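Local coordinates for conserved hypothetical protein (Bacteroides thetaiotaomicron, PDB 2HQY) that is of unknown function but binds coenzyme A and probably transfers an acyl or aminoacyl group, at residues 5-10 against 33-38; 39-44 against 54-59; 92-97 against 290-295. All blocks are in the same frame, centred on the assembly; numbering follows the deposited sequence. Where two conformers were deposited one is given.

Contact 1: 5-10 against 33-38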
ATOM      1  N   LYS A   5      12.720  -5.573  -3.240  1.00 20.40           N
ATOM      2  CA  LYS A   5      12.184  -4.273  -3.570  1.00 19.18           C
ATOM      3  C   LYS A   5      10.678  -4.303  -3.663  1.00 17.58           C
ATOM      4  O   LYS A   5      10.091  -5.323  -4.031  1.00 16.58           O
ATOM      5  CB  LYS A   5      12.784  -3.745  -4.864  1.00 20.59           C
ATOM      6  CG  LYS A   5      12.910  -4.718  -5.986  1.00 23.04           C
ATOM      7  CD  LYS A   5      14.253  -4.479  -6.687  1.00 24.14           C
ATOM      8  N   ASP A   6      10.067  -3.172  -3.337  1.00 16.76           N
ATOM      9  CA  ASP A   6       8.614  -3.039  -3.461  1.00 16.45           C
ATOM     10  C   ASP A   6       8.186  -3.275  -4.900  1.00 16.54           C
ATOM     11  O   ASP A   6       8.767  -2.732  -5.840  1.00 16.98           O
ATOM     12  CB  ASP A   6       8.154  -1.646  -3.030  1.00 16.42           C
ATOM     13  CG  ASP A   6       8.552  -1.306  -1.627  1.00 17.70           C
ATOM     14  OD1 ASP A   6       8.853  -2.224  -0.820  1.00 18.66           O
ATOM     15  OD2 ASP A   6       8.587  -0.089  -1.338  1.00 18.59           O
ATOM     16  N   ILE A   7       7.126  -4.054  -5.087  1.00 16.92           N
ATOM     17  CA  ILE A   7       6.614  -4.263  -6.430  1.00 17.31           C
ATOM     18  C   ILE A   7       5.956  -2.968  -6.953  1.00 16.68           C
ATOM     19  O   ILE A   7       5.311  -2.242  -6.199  1.00 16.94           O
ATOM     20  CB  ILE A   7       5.627  -5.446  -6.476  1.00 17.22           C
ATOM     21  CG1 ILE A   7       5.425  -5.862  -7.953  1.00 20.06           C
ATOM     22  CG2 ILE A   7       4.332  -5.102  -5.687  1.00 16.21           C
ATOM     23  CD1 ILE A   7       4.575  -7.095  -8.211  1.00 20.57           C
ATOM     24  N   THR A   8       6.156  -2.678  -8.236  1.00 16.86           N
ATOM     25  CA  THR A   8       5.525  -1.512  -8.879  1.00 17.20           C
ATOM     26  C   THR A   8       5.081  -1.822 -10.303  1.00 16.43           C
ATOM     27  O   THR A   8       5.551  -2.784 -10.911  1.00 15.76           O
ATOM     28  CB  THR A   8       6.470  -0.272  -8.929  1.00 18.26           C
ATOM     29  OG1 THR A   8       7.544  -0.493  -9.857  1.00 21.23           O
ATOM     30  CG2 THR A   8       7.046   0.032  -7.608  1.00 17.98           C
ATOM     31  N   LEU A   9       4.217  -0.956 -10.850  1.00 16.99           N
ATOM     32  CA  LEU A   9       3.859  -0.998 -12.285  1.00 17.09           C
ATOM     33  C   LEU A   9       5.035  -1.196 -13.237  1.00 17.83           C
ATOM     34  O   LEU A   9       4.912  -1.897 -14.242  1.00 18.57           O
ATOM     35  CB  LEU A   9       3.214   0.319 -12.696  1.00 18.46           C
ATOM     36  CG  LEU A   9       1.972   0.721 -11.936  1.00 17.27           C
ATOM     37  CD1 LEU A   9       1.457   2.121 -12.403  1.00 15.79           C
ATOM     38  CD2 LEU A   9       0.912  -0.360 -12.180  1.00 18.89           C
ATOM     39  N   ALA A  10       6.160  -0.557 -12.926  1.00 17.24           N
ATOM     40  CA  ALA A  10       7.330  -0.559 -13.805  1.00 18.01           C
ATOM     41  C   ALA A  10       7.979  -1.932 -13.917  1.00 18.13           C
ATOM     42  O   ALA A  10       8.796  -2.178 -14.800  1.00 18.91           O
ATOM     43  CB  ALA A  10       8.347   0.493 -13.329  1.00 17.79           C
ATOM     44  N   ASN A  33      -2.769  -8.594  -9.852  1.00 11.63           N
ATOM     45  CA  ASN A  33      -3.085  -8.975  -8.457  1.00 11.41           C
ATOM     46  C   ASN A  33      -1.914  -8.638  -7.524  1.00 11.45           C
ATOM     47  O   ASN A  33      -2.120  -8.107  -6.428  1.00 11.19           O
ATOM     48  CB  ASN A  33      -3.441 -10.450  -8.373  1.00 11.52           C
ATOM     49  CG  ASN A  33      -4.877 -10.722  -8.760  1.00 13.50           C
ATOM     50  OD1 ASN A  33      -5.726  -9.798  -8.818  1.00 14.46           O
ATOM     51  ND2 ASN A  33      -5.181 -12.007  -8.968  1.00 14.25           N
ATOM     52  N   LEU A  34      -0.691  -8.869  -7.989  1.00 11.01           N
ATOM     53  CA  LEU A  34       0.496  -8.563  -7.187  1.00 11.87           C
ATOM     54  C   LEU A  34       0.572  -7.065  -6.854  1.00 11.12           C
ATOM     55  O   LEU A  34       0.806  -6.703  -5.697  1.00 12.55           O
ATOM     56  CB  LEU A  34       1.773  -9.013  -7.914  1.00 12.12           C
ATOM     57  CG  LEU A  34       1.954 -10.539  -7.933  1.00 13.36           C
ATOM     58  CD1 LEU A  34       2.920 -10.938  -9.044  1.00 13.79           C
ATOM     59  CD2 LEU A  34       2.453 -11.071  -6.587  1.00 16.04           C
ATOM     60  N   CYS A  35       0.367  -6.196  -7.856  1.00 10.33           N
ATOM     61  CA  CYS A  35       0.457  -4.759  -7.606  1.00 10.62           C
ATOM     62  C   CYS A  35      -0.754  -4.230  -6.835  1.00 10.92           C
ATOM     63  O   CYS A  35      -0.601  -3.364  -5.939  1.00 10.92           O
ATOM     64  CB  CYS A  35       0.535  -4.008  -8.932  1.00 11.20           C
ATOM     65  SG  CYS A  35       2.100  -4.231  -9.788  1.00 13.03           S
ATOM     66  N   SER A  36      -1.938  -4.729  -7.215  0.50  9.87           N
ATOM     67  CA  SER A  36      -3.219  -4.201  -6.715  0.50 10.50           C
ATOM     68  C   SER A  36      -3.434  -4.544  -5.244  0.50 10.61           C
ATOM     69  O   SER A  36      -4.132  -3.817  -4.538  0.50 10.74           O
ATOM     70  CB  SER A  36      -4.423  -4.708  -7.539  0.50 10.08           C
ATOM     71  OG  SER A  36      -4.378  -4.277  -8.895  0.50  7.76           O
ATOM     72  N   TRP A  37      -2.841  -5.658  -4.793  1.00 10.81           N
ATOM     73  CA  TRP A  37      -2.933  -6.063  -3.378  1.00 11.38           C
ATOM     74  C   TRP A  37      -1.733  -5.659  -2.514  1.00 10.73           C
ATOM     75  O   TRP A  37      -1.671  -5.987  -1.313  1.00 10.30           O
ATOM     76  CB  TRP A  37      -3.246  -7.576  -3.251  1.00 12.09           C
ATOM     77  CG  TRP A  37      -4.698  -7.872  -3.641  1.00 12.63           C
ATOM     78  CD1 TRP A  37      -5.176  -8.130  -4.895  1.00 14.78           C
ATOM     79  CD2 TRP A  37      -5.834  -7.864  -2.769  1.00 13.66           C
ATOM     80  NE1 TRP A  37      -6.551  -8.312  -4.852  1.00 14.03           N
ATOM     81  CE2 TRP A  37      -6.978  -8.155  -3.560  1.00 13.65           C
ATOM     82  CE3 TRP A  37      -5.995  -7.675  -1.390  1.00 15.25           C
ATOM     83  CZ2 TRP A  37      -8.268  -8.239  -3.016  1.00 13.53           C
ATOM     84  CZ3 TRP A  37      -7.285  -7.771  -0.842  1.00 16.21           C
ATOM     85  CH2 TRP A  37      -8.405  -8.049  -1.667  1.00 13.84           C
ATOM     86  N   ARG A  38      -0.776  -4.941  -3.116  1.00  9.94           N
ATOM     87  CA  ARG A  38       0.410  -4.493  -2.376  1.00 10.48           C
ATOM     88  C   ARG A  38       0.027  -3.638  -1.140  1.00 10.99           C
ATOM     89  O   ARG A  38       0.726  -3.640  -0.121  1.00 10.64           O
ATOM     90  CB  ARG A  38       1.321  -3.696  -3.311  1.00 10.02           C
ATOM     91  CG  ARG A  38       2.690  -3.272  -2.695  1.00 10.12           C
ATOM     92  CD  ARG A  38       3.376  -2.239  -3.601  1.00 11.87           C
ATOM     93  NE  ARG A  38       2.521  -1.059  -3.715  1.00 13.70           N
ATOM     94  CZ  ARG A  38       2.481  -0.232  -4.749  1.00 17.07           C
ATOM     95  NH1 ARG A  38       3.299  -0.406  -5.790  1.00 15.47           N
ATOM     96  NH2 ARG A  38       1.624   0.801  -4.708  1.00 17.44           N
TER
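Ile7 and Arg38 bring the end of strand 5-6 against the last turn of helix 31-36 and the start of the next helix. The arginine NH1 donates to Ile7 O at 2.8 Å. This bond is nearly straight (163° at the hydrogen) and lies in the carbonyl plane and the guanidinium plane alike. Below the charged end, the Arg38 chain passes obliquely over one branch of the isoleucine, with CD 3.7 Å from Ile7 CG2. The other branch starts anti to the backbone N (chi1 -165°) and runs on extended, which carries CD1 to Leu34 CB at 3.4 Å, a close approach for two carbons. Cys35 SG lies 4.1 Å from Ile7 CD1 and reaches the backbone of Thr8 as well. Past Thr8 the packing slackens: its CB points away from the helix, Leu9 CD2 stays 4.7 Å from Cys35 SG and the leucine leans on Leu204 instead, and Ala10 is exposed. Arg38 NH1 also forms a salt bridge with Asp6 of the second subunit, and Asp6 in turn forms one with Arg38 of that subunit. An alanine at Arg38 would probably leave both Ile7 O and the partner subunit's Asp6 without this donor. The arrangement is that of a helix end packed beside the exit of a short strand, here built into the dimer interface.

Contact 2: 39-44 against 54-59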
ATOM      1  N   PHE A  39      -1.078  -2.901  -1.250  1.00 10.01           N
ATOM      2  CA  PHE A  39      -1.520  -2.003  -0.172  1.00 10.03           C
ATOM      3  C   PHE A  39      -1.785  -2.842   1.095  1.00  9.24           C
ATOM      4  O   PHE A  39      -1.696  -2.331   2.186  1.00 10.55           O
ATOM      5  CB  PHE A  39      -2.802  -1.256  -0.556  1.00 10.55           C
ATOM      6  CG  PHE A  39      -4.034  -2.085  -0.376  1.00 10.65           C
ATOM      7  CD1 PHE A  39      -4.742  -2.067   0.839  1.00 11.21           C
ATOM      8  CD2 PHE A  39      -4.445  -2.974  -1.388  1.00 12.14           C
ATOM      9  CE1 PHE A  39      -5.888  -2.917   1.032  1.00 10.42           C
ATOM     10  CE2 PHE A  39      -5.564  -3.850  -1.193  1.00 11.38           C
ATOM     11  CZ  PHE A  39      -6.288  -3.806   0.022  1.00 10.62           C
ATOM     12  N   LEU A  40      -2.125  -4.123   0.925  1.00  9.04           N
ATOM     13  CA  LEU A  40      -2.487  -4.937   2.092  1.00  9.73           C
ATOM     14  C   LEU A  40      -1.263  -5.681   2.658  1.00 10.41           C
ATOM     15  O   LEU A  40      -1.171  -5.941   3.880  1.00 10.86           O
ATOM     16  CB  LEU A  40      -3.586  -5.930   1.711  1.00  8.82           C
ATOM     17  CG  LEU A  40      -4.220  -6.741   2.865  1.00  9.30           C
ATOM     18  CD1 LEU A  40      -4.774  -5.783   3.944  1.00 12.79           C
ATOM     19  CD2 LEU A  40      -5.337  -7.633   2.318  1.00 11.01           C
ATOM     20  N   TYR A  41      -0.357  -6.079   1.769  1.00 10.85           N
ATOM     21  CA  TYR A  41       0.748  -7.001   2.146  1.00 12.39           C
ATOM     22  C   TYR A  41       2.153  -6.413   2.124  1.00 13.32           C
ATOM     23  O   TYR A  41       3.127  -7.128   2.371  1.00 13.62           O
ATOM     24  CB  TYR A  41       0.723  -8.213   1.213  1.00 12.95           C
ATOM     25  CG  TYR A  41      -0.597  -8.942   1.253  1.00 14.28           C
ATOM     26  CD1 TYR A  41      -1.079  -9.475   2.457  1.00 15.04           C
ATOM     27  CD2 TYR A  41      -1.361  -9.105   0.095  1.00 14.83           C
ATOM     28  CE1 TYR A  41      -2.317 -10.156   2.495  1.00 16.65           C
ATOM     29  CE2 TYR A  41      -2.597  -9.780   0.125  1.00 17.06           C
ATOM     30  CZ  TYR A  41      -3.060 -10.294   1.328  1.00 16.38           C
ATOM     31  OH  TYR A  41      -4.274 -10.966   1.373  1.00 18.00           O
ATOM     32  N   ASP A  42       2.268  -5.131   1.777  1.00 13.65           N
ATOM     33  CA  ASP A  42       3.589  -4.484   1.656  1.00 13.48           C
ATOM     34  C   ASP A  42       4.520  -5.333   0.776  1.00 13.58           C
ATOM     35  O   ASP A  42       5.688  -5.539   1.099  1.00 13.82           O
ATOM     36  CB  ASP A  42       4.219  -4.261   3.040  1.00 13.80           C
ATOM     37  CG  ASP A  42       3.527  -3.160   3.844  1.00 14.11           C
ATOM     38  OD1 ASP A  42       2.646  -2.426   3.320  1.00 13.70           O
ATOM     39  OD2 ASP A  42       3.893  -3.045   5.026  1.00 16.28           O
ATOM     40  N   THR A  43       3.983  -5.813  -0.338  1.00 13.22           N
ATOM     41  CA  THR A  43       4.598  -6.833  -1.200  1.00 14.00           C
ATOM     42  C   THR A  43       5.941  -6.404  -1.796  1.00 15.19           C
ATOM     43  O   THR A  43       6.062  -5.296  -2.339  1.00 14.28           O
ATOM     44  CB  THR A  43       3.585  -7.213  -2.290  1.00 15.05           C
ATOM     45  OG1 THR A  43       2.372  -7.620  -1.617  1.00 16.33           O
ATOM     46  CG2 THR A  43       4.097  -8.312  -3.210  1.00 14.88           C
ATOM     47  N   GLN A  44       6.929  -7.285  -1.676  1.00 14.54           N
ATOM     48  CA  GLN A  44       8.246  -7.055  -2.295  1.00 15.24           C
ATOM     49  C   GLN A  44       8.637  -8.254  -3.161  1.00 15.48           C
ATOM     50  O   GLN A  44       8.065  -9.340  -3.017  1.00 15.96           O
ATOM     51  CB  GLN A  44       9.288  -6.763  -1.202  1.00 15.02           C
ATOM     52  CG  GLN A  44       8.960  -5.537  -0.401  1.00 14.76           C
ATOM     53  CD  GLN A  44       9.975  -5.253   0.717  1.00 16.35           C
ATOM     54  OE1 GLN A  44      10.585  -6.156   1.282  1.00 16.83           O
ATOM     55  NE2 GLN A  44      10.121  -3.961   1.059  1.00 18.99           N
ATOM     56  N   PHE A  54       8.863 -13.671  -3.944  1.00 17.96           N
ATOM     57  CA  PHE A  54       8.004 -12.599  -3.401  1.00 17.69           C
ATOM     58  C   PHE A  54       7.992 -12.744  -1.885  1.00 17.89           C
ATOM     59  O   PHE A  54       8.132 -13.864  -1.366  1.00 18.80           O
ATOM     60  CB  PHE A  54       6.583 -12.676  -3.945  1.00 17.66           C
ATOM     61  CG  PHE A  54       6.472 -12.390  -5.421  1.00 16.93           C
ATOM     62  CD1 PHE A  54       6.416 -11.076  -5.886  1.00 17.83           C
ATOM     63  CD2 PHE A  54       6.460 -13.433  -6.345  1.00 18.71           C
ATOM     64  CE1 PHE A  54       6.317 -10.789  -7.276  1.00 15.33           C
ATOM     65  CE2 PHE A  54       6.363 -13.166  -7.742  1.00 15.16           C
ATOM     66  CZ  PHE A  54       6.297 -11.841  -8.203  1.00 15.97           C
ATOM     67  N   LYS A  55       7.867 -11.603  -1.199  1.00 17.55           N
ATOM     68  CA  LYS A  55       7.840 -11.521   0.274  1.00 16.67           C
ATOM     69  C   LYS A  55       6.648 -10.625   0.623  1.00 17.35           C
ATOM     70  O   LYS A  55       6.506  -9.527   0.026  1.00 16.31           O
ATOM     71  CB  LYS A  55       9.160 -10.939   0.766  1.00 16.83           C
ATOM     72  CG  LYS A  55       9.291 -10.635   2.259  1.00 16.17           C
ATOM     73  CD  LYS A  55      10.705 -10.116   2.506  1.00 17.80           C
ATOM     74  CE  LYS A  55      11.039  -9.916   4.003  1.00 17.40           C
ATOM     75  NZ  LYS A  55      12.464  -9.407   4.149  1.00 16.04           N
ATOM     76  N   PHE A  56       5.796 -11.126   1.526  1.00 16.74           N
ATOM     77  CA  PHE A  56       4.508 -10.511   1.936  1.00 17.89           C
ATOM     78  C   PHE A  56       4.414 -10.464   3.452  1.00 17.07           C
ATOM     79  O   PHE A  56       4.868 -11.390   4.137  1.00 16.19           O
ATOM     80  CB  PHE A  56       3.263 -11.373   1.567  1.00 18.23           C
ATOM     81  CG  PHE A  56       3.187 -11.777   0.153  1.00 19.85           C
ATOM     82  CD1 PHE A  56       2.505 -10.966  -0.785  1.00 21.45           C
ATOM     83  CD2 PHE A  56       3.727 -12.985  -0.254  1.00 19.47           C
ATOM     84  CE1 PHE A  56       2.416 -11.351  -2.149  1.00 22.48           C
ATOM     85  CE2 PHE A  56       3.643 -13.382  -1.604  1.00 23.38           C
ATOM     86  CZ  PHE A  56       3.005 -12.576  -2.552  1.00 20.87           C
ATOM     87  N   TRP A  57       3.747  -9.441   3.962  1.00 16.30           N
ATOM     88  CA  TRP A  57       3.360  -9.410   5.362  1.00 17.71           C
ATOM     89  C   TRP A  57       1.837  -9.489   5.396  1.00 18.94           C
ATOM     90  O   TRP A  57       1.151  -8.548   4.985  1.00 16.91           O
ATOM     91  CB  TRP A  57       3.839  -8.121   6.031  1.00 17.71           C
ATOM     92  CG  TRP A  57       5.340  -8.085   6.180  1.00 17.28           C
ATOM     93  CD1 TRP A  57       6.237  -7.553   5.292  1.00 18.78           C
ATOM     94  CD2 TRP A  57       6.111  -8.618   7.267  1.00 17.87           C
ATOM     95  NE1 TRP A  57       7.525  -7.701   5.774  1.00 19.01           N
ATOM     96  CE2 TRP A  57       7.479  -8.369   6.970  1.00 16.27           C
ATOM     97  CE3 TRP A  57       5.784  -9.295   8.454  1.00 16.70           C
ATOM     98  CZ2 TRP A  57       8.514  -8.744   7.837  1.00 18.88           C
ATOM     99  CZ3 TRP A  57       6.821  -9.671   9.320  1.00 19.35           C
ATOM    100  CH2 TRP A  57       8.172  -9.392   8.997  1.00 17.17           C
ATOM    101  N   ALA A  58       1.336 -10.656   5.807  1.00 20.64           N
ATOM    102  CA  ALA A  58      -0.095 -10.889   5.974  1.00 22.60           C
ATOM    103  C   ALA A  58      -0.362 -10.672   7.442  1.00 24.09           C
ATOM    104  O   ALA A  58      -0.238 -11.617   8.259  1.00 23.48           O
ATOM    105  CB  ALA A  58      -0.445 -12.312   5.567  1.00 23.25           C
ATOM    106  N   GLY A  59      -0.686  -9.426   7.794  1.00 24.57           N
ATOM    107  CA  GLY A  59      -0.745  -9.040   9.195  1.00 26.28           C
ATOM    108  C   GLY A  59       0.572  -9.410   9.838  1.00 27.07           C
ATOM    109  O   GLY A  59       1.623  -9.108   9.294  1.00 27.55           O
TER
HETATM  110  O   HOH W   1       1.238  -5.698   5.306  1.00 21.50           O
HETATM  111  O   HOH W   2      -2.197  -7.657   5.885  1.00 30.59           O
HETATM  112  O   HOH W   3      12.698  -6.999   2.840  1.00 22.41           O
HETATM  113  O   HOH W   4       9.473  -6.447   3.855  1.00 32.03           O
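Gln44 and Lys55 form an antiparallel hydrogen-bonded pair where segment 39-44, leaving helix 38-41, turns to run beside strand 54-58; the touching parts run 153° apart. Gln44 N gives its hydrogen to Lys55 O at 2.8 Å, and Lys55 N returns one to Gln44 O. Nearer the helix, Tyr41 O accepts the Trp57 N-H at 2.9 Å. Asp42, the first residue past the helix, has positive phi and lies between these bonds. Water 1 joins Leu40 O to Trp57 O, and water 2 joins Leu40 O to Gly59 N.

Among the side chains, Thr43 and Phe56 lie side by side and point the same way. Thr43 CG2 approaches Phe56 CE1 at 3.6 Å, while Tyr41 CB meets the edge of the same ring at CD1, 3.8 Å away. The Tyr41 ring turns its own edge to the strand, CD1 standing 3.5 Å from Trp57 O. Gln44 and Lys55 also run alongside each other, both extended beyond CG. Gln44 OE1 accepts from two waters: water 3, which takes a hydrogen from Lys55 NZ, and water 4, in the Trp57 ring plane, which takes one from NE1 at 3.0 Å.

Glu87 and Asp83 hold Lys55 NZ in salt bridges, while Gln44 NE2 bonds Asp6 OD1 of its own chain and Asn200 OD1 of the second subunit. With donors on one atom and acceptors on the other, the glutamine amide is probably fixed in its rotation at the subunit boundary, where Trp57 also stacks on His199 of the second subunit.

Contact 3: 92-97 against 290-295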
ATOM      1  N   CYS A  92       7.773 -19.544   6.211  1.00 18.97           N
ATOM      2  CA  CYS A  92       6.541 -20.115   5.680  1.00 19.02           C
ATOM      3  C   CYS A  92       6.382 -19.643   4.252  1.00 19.28           C
ATOM      4  O   CYS A  92       6.590 -18.442   3.954  1.00 18.14           O
ATOM      5  CB  CYS A  92       5.318 -19.667   6.483  1.00 20.77           C
ATOM      6  SG  CYS A  92       5.231 -20.358   8.148  1.00 26.32           S
ATOM      7  N   MET A  93       5.999 -20.582   3.391  1.00 19.11           N
ATOM      8  CA  MET A  93       5.741 -20.297   1.976  1.00 20.48           C
ATOM      9  C   MET A  93       4.292 -20.520   1.668  1.00 22.65           C
ATOM     10  O   MET A  93       3.664 -21.435   2.232  1.00 23.32           O
ATOM     11  CB  MET A  93       6.546 -21.225   1.066  1.00 20.72           C
ATOM     12  CG  MET A  93       7.876 -20.724   0.624  1.00 21.59           C
ATOM     13  SD  MET A  93       8.705 -21.939  -0.449  1.00 16.44           S
ATOM     14  CE  MET A  93       8.621 -23.457   0.492  1.00 23.82           C
ATOM     15  N   LEU A  94       3.778 -19.689   0.754  1.00 24.36           N
ATOM     16  CA  LEU A  94       2.394 -19.752   0.267  1.00 26.45           C
ATOM     17  C   LEU A  94       2.337 -20.196  -1.198  1.00 27.51           C
ATOM     18  O   LEU A  94       3.373 -20.225  -1.899  1.00 28.48           O
ATOM     19  CB  LEU A  94       1.728 -18.397   0.413  1.00 26.57           C
ATOM     20  CG  LEU A  94       1.559 -17.827   1.810  1.00 27.52           C
ATOM     21  CD1 LEU A  94       0.868 -16.474   1.720  1.00 30.75           C
ATOM     22  CD2 LEU A  94       0.778 -18.756   2.729  1.00 30.01           C
ATOM     23  N   GLY A  95       1.133 -20.592  -1.641  1.00 28.81           N
ATOM     24  CA  GLY A  95       0.861 -20.929  -3.056  1.00 28.93           C
ATOM     25  C   GLY A  95       1.568 -22.172  -3.537  1.00 30.27           C
ATOM     26  O   GLY A  95       1.821 -22.354  -4.743  1.00 30.68           O
ATOM     27  N   VAL A  96       1.893 -23.044  -2.592  1.00 29.89           N
ATOM     28  CA  VAL A  96       2.524 -24.296  -2.915  1.00 30.75           C
ATOM     29  C   VAL A  96       1.405 -25.183  -3.445  1.00 31.62           C
ATOM     30  O   VAL A  96       0.518 -25.618  -2.696  1.00 31.30           O
ATOM     31  CB  VAL A  96       3.205 -24.899  -1.681  1.00 29.71           C
ATOM     32  CG1 VAL A  96       3.883 -26.226  -2.010  1.00 29.80           C
ATOM     33  CG2 VAL A  96       4.197 -23.888  -1.108  1.00 29.64           C
ATOM     34  N   CYS A  97       1.403 -25.413  -4.753  0.50 32.31           N
ATOM     35  CA  CYS A  97       0.392 -26.294  -5.333  0.50 33.16           C
ATOM     36  C   CYS A  97       0.816 -27.737  -5.097  0.50 33.77           C
ATOM     37  O   CYS A  97       1.946 -27.996  -4.665  0.50 34.04           O
ATOM     38  CB  CYS A  97       0.174 -26.001  -6.819  0.50 33.27           C
ATOM     39  SG  CYS A  97       1.643 -26.163  -7.829  0.50 32.48           S
ATOM     40  N   LYS A 290      -4.061 -24.711  -2.540  1.00 21.20           N
ATOM     41  CA  LYS A 290      -2.853 -23.957  -2.254  1.00 21.67           C
ATOM     42  C   LYS A 290      -2.407 -24.285  -0.853  1.00 22.58           C
ATOM     43  O   LYS A 290      -3.177 -24.119   0.108  1.00 23.30           O
ATOM     44  CB  LYS A 290      -3.098 -22.467  -2.372  1.00 20.83           C
ATOM     45  CG  LYS A 290      -3.615 -22.048  -3.734  1.00 19.70           C
ATOM     46  CD  LYS A 290      -3.842 -20.551  -3.784  1.00 21.09           C
ATOM     47  CE  LYS A 290      -4.513 -20.191  -5.080  1.00 17.55           C
ATOM     48  NZ  LYS A 290      -4.923 -18.745  -5.082  1.00 16.98           N
ATOM     49  N   TYR A 291      -1.186 -24.787  -0.746  1.00 22.90           N
ATOM     50  CA  TYR A 291      -0.655 -25.148   0.564  1.00 23.71           C
ATOM     51  C   TYR A 291       0.173 -24.052   1.177  1.00 23.86           C
ATOM     52  O   TYR A 291       0.790 -23.246   0.483  1.00 23.45           O
ATOM     53  CB  TYR A 291       0.153 -26.458   0.509  1.00 24.04           C
ATOM     54  CG  TYR A 291      -0.711 -27.645   0.204  1.00 24.85           C
ATOM     55  CD1 TYR A 291      -1.178 -28.473   1.229  1.00 23.53           C
ATOM     56  CD2 TYR A 291      -1.082 -27.932  -1.105  1.00 24.72           C
ATOM     57  CE1 TYR A 291      -1.991 -29.556   0.944  1.00 25.81           C
ATOM     58  CE2 TYR A 291      -1.892 -28.995  -1.398  1.00 26.26           C
ATOM     59  CZ  TYR A 291      -2.349 -29.802  -0.375  1.00 25.78           C
ATOM     60  OH  TYR A 291      -3.145 -30.862  -0.686  1.00 27.01           O
ATOM     61  N   MET A 292       0.171 -24.020   2.500  1.00 24.10           N
ATOM     62  CA  MET A 292       1.189 -23.274   3.207  1.00 25.11           C
ATOM     63  C   MET A 292       2.208 -24.299   3.696  1.00 23.96           C
ATOM     64  O   MET A 292       1.844 -25.327   4.288  1.00 24.72           O
ATOM     65  CB  MET A 292       0.600 -22.443   4.347  1.00 24.81           C
ATOM     66  CG  MET A 292       1.681 -21.717   5.196  1.00 25.94           C
ATOM     67  SD  MET A 292       1.044 -20.434   6.302  1.00 28.72           S
ATOM     68  CE  MET A 292       0.626 -21.411   7.724  1.00 24.95           C
ATOM     69  N   ALA A 293       3.477 -24.031   3.407  1.00 23.41           N
ATOM     70  CA  ALA A 293       4.585 -24.890   3.813  1.00 22.91           C
ATOM     71  C   ALA A 293       5.409 -24.098   4.819  1.00 23.49           C
ATOM     72  O   ALA A 293       6.026 -23.077   4.469  1.00 23.45           O
ATOM     73  CB  ALA A 293       5.429 -25.272   2.605  1.00 22.22           C
ATOM     74  N   CYS A 294       5.396 -24.552   6.053  1.00 23.81           N
ATOM     75  CA  CYS A 294       6.162 -23.946   7.114  1.00 24.99           C
ATOM     76  C   CYS A 294       7.294 -24.866   7.600  1.00 25.83           C
ATOM     77  O   CYS A 294       7.098 -26.031   7.793  1.00 24.00           O
ATOM     78  CB  CYS A 294       5.275 -23.550   8.270  1.00 24.67           C
ATOM     79  SG  CYS A 294       4.156 -22.214   7.931  1.00 27.65           S
ATOM     80  N   LEU A 295       8.468 -24.295   7.762  1.00 26.97           N
ATOM     81  CA  LEU A 295       9.629 -25.051   8.158  1.00 29.33           C
ATOM     82  C   LEU A 295       9.338 -25.581   9.535  1.00 30.96           C
ATOM     83  O   LEU A 295       8.903 -24.854  10.367  1.00 31.24           O
ATOM     84  CB  LEU A 295      10.823 -24.125   8.212  1.00 29.06           C
ATOM     85  CG  LEU A 295      12.199 -24.677   8.037  1.00 30.06           C
ATOM     86  CD1 LEU A 295      12.288 -25.554   6.878  1.00 30.07           C
ATOM     87  CD2 LEU A 295      13.202 -23.612   7.995  1.00 29.56           C
TER
HETATM   88  O   HOH W   5      -0.925 -20.751  -0.056  1.00 42.65           O
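Cys92 and Cys294 are joined by a disulfide across two antiparallel strands, 92-96 and 291-295, whose pairing is interrupted by a beta bulge. The strand axes come within 4.5 Å and run 168° apart. The two cysteines form a non-hydrogen-bonded pair, with their CA atoms 4.1 Å apart. Their SG atoms meet at 2.2 Å with a disulfide torsion of 113°. Next to them Met93 and Ala293 exchange two backbone hydrogen bonds, Met93 N to Ala293 O being the shorter at 2.7 Å.

The register then slips by one residue, so that Val96 pairs with Tyr291. Val96 N donates to Tyr291 O at 3.3 Å, and Tyr291 N donates back to Val96 O. Gly95, with positive phi, lies within the bulge, and a water bridges its N to Tyr291 O.

Met93, Val96, Tyr291 and Ala293 share one face of the sheet, where Met93 and Val96 pack on Leu104 of helix 98-107. Val96 CG2 sits 4.1 Å from Ala293 CB, and the Tyr291 ring turns its edge to Val96 O, with CD2 3.2 Å away. Leu94 and Met292 lie side by side: Met292 CG, anti to the backbone N (chi1 175°), comes 4.0 Å from Leu94 CD2, and SD lies beside the same methyl. Lys290 NZ forms salt bridges with Asp122 and Glu268.

Strand 61-69 bonds to the outer side of 92-96, and strand 112-116 to that of 286-295. The contact is thus an interior strand pair of a mixed sheet, with a cross-strand disulfide and a glycine-bearing bulge, backed by a helix.

Contacts 1 and 2 are neighbours, their centres 10 Å apart, and helices 31-36 and 38-41 connect them directly along the chain. They touch where Ile7 N meets Thr43 O at 3.2 Å, a probable hydrogen bond, and where Leu34 CD1 packs on Phe54 CZ at 3.6 Å; both also reach the second subunit. Contact 3 stands apart, its centre about 15 Å from that of contact 2 and 21 Å from that of contact 1, and no other chain of the assembly touches it. None of the three lines the coenzyme A pocket: the Leu40 side chain is about 10 Å from the ligand and about 9 Å from that of Glu190, and the Lys290 side chain is about 13 Å from the ligand.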